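PDB 4E0A: BH1408 protein from Bacillus halodurans, which is probably an N-acetyltransferase of the GNAT family, expected to transfer an acetyl group to an amine. Local coordinates for residues L127-Y130 with R135-A138. The protein carries 1 engineered substitution. Residues are numbered along the deposited sequence; the frame is centred on the assembly and turned at random.
Sequences LDVY and RAKA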
ATOM      1  N   LEU A 127       3.778  -7.473   3.799  1.00 10.81           N
ATOM      2  CA  LEU A 127       3.935  -7.640   2.353  1.00  8.22           C
ATOM      3  C   LEU A 127       2.714  -7.071   1.672  1.00 10.77           C
ATOM      4  O   LEU A 127       1.709  -6.798   2.329  1.00 11.75           O
ATOM      5  CB  LEU A 127       4.104  -9.122   1.982  1.00  6.05           C
ATOM      6  CG  LEU A 127       2.969 -10.095   2.321  1.00 11.08           C
ATOM      7  CD1 LEU A 127       1.803 -10.075   1.302  1.00 10.20           C
ATOM      8  CD2 LEU A 127       3.547 -11.491   2.441  1.00 19.87           C
ATOM      9  N   ASP A 128       2.776  -6.927   0.351  1.00  7.91           N
ATOM     10  CA  ASP A 128       1.599  -6.519  -0.394  1.00 12.14           C
ATOM     11  C   ASP A 128       1.210  -7.570  -1.399  1.00 12.75           C
ATOM     12  O   ASP A 128       2.056  -8.143  -2.072  1.00 12.66           O
ATOM     13  CB  ASP A 128       1.823  -5.186  -1.093  1.00 12.70           C
ATOM     14  CG  ASP A 128       1.913  -4.029  -0.112  1.00 20.00           C
ATOM     15  OD1 ASP A 128       3.031  -3.522   0.113  1.00 25.17           O
ATOM     16  OD2 ASP A 128       0.866  -3.641   0.451  1.00 22.99           O
ATOM     17  N   VAL A 129      -0.086  -7.816  -1.503  1.00 10.23           N
ATOM     18  CA  VAL A 129      -0.570  -8.787  -2.468  1.00 13.19           C
ATOM     19  C   VAL A 129      -1.747  -8.207  -3.268  1.00 13.01           C
ATOM     20  O   VAL A 129      -2.600  -7.491  -2.727  1.00 10.88           O
ATOM     21  CB  VAL A 129      -0.950 -10.112  -1.764  1.00 12.42           C
ATOM     22  CG1 VAL A 129      -2.094  -9.882  -0.776  1.00 12.67           C
ATOM     23  CG2 VAL A 129      -1.300 -11.179  -2.795  1.00 15.02           C
ATOM     24  N   TYR A 130      -1.785  -8.514  -4.558  1.00  9.91           N
ATOM     25  CA  TYR A 130      -2.869  -8.032  -5.415  1.00 10.14           C
ATOM     26  C   TYR A 130      -4.165  -8.802  -5.220  1.00 13.97           C
ATOM     27  O   TYR A 130      -4.151 -10.011  -4.982  1.00 13.74           O
ATOM     28  CB  TYR A 130      -2.433  -7.990  -6.885  1.00  8.84           C
ATOM     29  CG  TYR A 130      -1.631  -6.749  -7.147  1.00  9.98           C
ATOM     30  CD1 TYR A 130      -0.292  -6.688  -6.799  1.00 12.27           C
ATOM     31  CD2 TYR A 130      -2.237  -5.603  -7.658  1.00 10.99           C
ATOM     32  CE1 TYR A 130       0.438  -5.549  -6.992  1.00 16.52           C
ATOM     33  CE2 TYR A 130      -1.511  -4.452  -7.863  1.00  9.04           C
ATOM     34  CZ  TYR A 130      -0.167  -4.432  -7.522  1.00 14.52           C
ATOM     35  OH  TYR A 130       0.589  -3.295  -7.712  1.00 17.95           O
ATOM     36  N   ARG A 135      -4.533 -17.466  -4.827  1.00 16.32           N
ATOM     37  CA  ARG A 135      -3.585 -18.478  -4.398  1.00 16.21           C
ATOM     38  C   ARG A 135      -2.643 -17.937  -3.315  1.00 13.90           C
ATOM     39  O   ARG A 135      -2.441 -18.578  -2.277  1.00 13.48           O
ATOM     40  CB  ARG A 135      -2.814 -19.046  -5.596  1.00 19.71           C
ATOM     41  CG  ARG A 135      -1.920 -20.213  -5.236  1.00 22.34           C
ATOM     42  CD  ARG A 135      -0.917 -20.499  -6.340  1.00 25.02           C
ATOM     43  NE  ARG A 135      -0.093 -19.325  -6.629  1.00 30.47           N
ATOM     44  CZ  ARG A 135       0.931 -18.923  -5.880  1.00 35.67           C
ATOM     45  NH1 ARG A 135       1.264 -19.599  -4.784  1.00 35.27           N
ATOM     46  NH2 ARG A 135       1.622 -17.839  -6.222  1.00 35.04           N
ATOM     47  N   ALA A 136      -2.115 -16.733  -3.515  1.00 11.00           N
ATOM     48  CA  ALA A 136      -1.236 -16.143  -2.510  1.00 11.81           C
ATOM     49  C   ALA A 136      -1.963 -15.731  -1.233  1.00 10.04           C
ATOM     50  O   ALA A 136      -1.439 -15.889  -0.125  1.00 12.81           O
ATOM     51  CB  ALA A 136      -0.468 -14.959  -3.104  1.00 16.59           C
ATOM     52  N   LYS A 137      -3.168 -15.187  -1.365  1.00 12.65           N
ATOM     53  CA  LYS A 137      -3.939 -14.830  -0.178  1.00 17.49           C
ATOM     54  C   LYS A 137      -4.208 -16.049   0.728  1.00 14.42           C
ATOM     55  O   LYS A 137      -4.046 -15.974   1.951  1.00 12.53           O
ATOM     56  CB  LYS A 137      -5.244 -14.120  -0.557  1.00 19.50           C
ATOM     57  CG  LYS A 137      -5.015 -12.709  -1.121  1.00 25.55           C
ATOM     58  CD  LYS A 137      -6.297 -11.873  -1.157  1.00 29.72           C
ATOM     59  CE  LYS A 137      -7.202 -12.259  -2.310  1.00 33.49           C
ATOM     60  NZ  LYS A 137      -8.363 -11.317  -2.445  1.00 31.53           N
ATOM     61  N   ALA A 138      -4.606 -17.164   0.130  1.00 11.47           N
ATOM     62  CA  ALA A 138      -4.877 -18.381   0.899  1.00 12.22           C
ATOM     63  C   ALA A 138      -3.616 -18.870   1.592  1.00 10.92           C
ATOM     64  O   ALA A 138      -3.669 -19.366   2.704  1.00 13.46           O
ATOM     65  CB  ALA A 138      -5.437 -19.464   0.003  1.00 14.69           C
TER
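Val129 meets the helix with both of its methyl groups, each given its own neighbour. CG2 lies 3.9 Å from Ala136 CB, methyl against methyl, while CG1 lies 4.1 Å from Lys137 CG, the first methylene beyond CB. The torsion explains the division: with chi1 at 63°, CG2 is anti to the backbone N and CG1 lies between N and the carbonyl carbon, which turns one methyl to each of two consecutive helical residues. A beta-branched valine suits an extended strand and offers this broad apolar end. Ala136, buried and pointing at the strand, is small enough for the backbones to come near, the CA atoms of Val129 and Ala136 being 7.4 Å apart.

Lys137 crosses the valine at about a right angle and touches it with CG, in the aliphatic part of the chain. Its chain then bends at chi3 (-77°), and NZ, remote from the valine, is hydrogen-bonded to the carbonyl oxygen of Asp131 in the loop between strand and helix. The backbone N of Ala136, in the first turn of the helix, is hydrogen-bonded to OD1 of Asn133, just before the helix. Residues 127-130 also form an antiparallel ladder with a strand of the second subunit, continuing the sheet across the interface. Here helix 134-142 follows strand 124-130 through a short loop and packs back on it, the strand-to-helix unit near the C-terminal end of the GNAT fold.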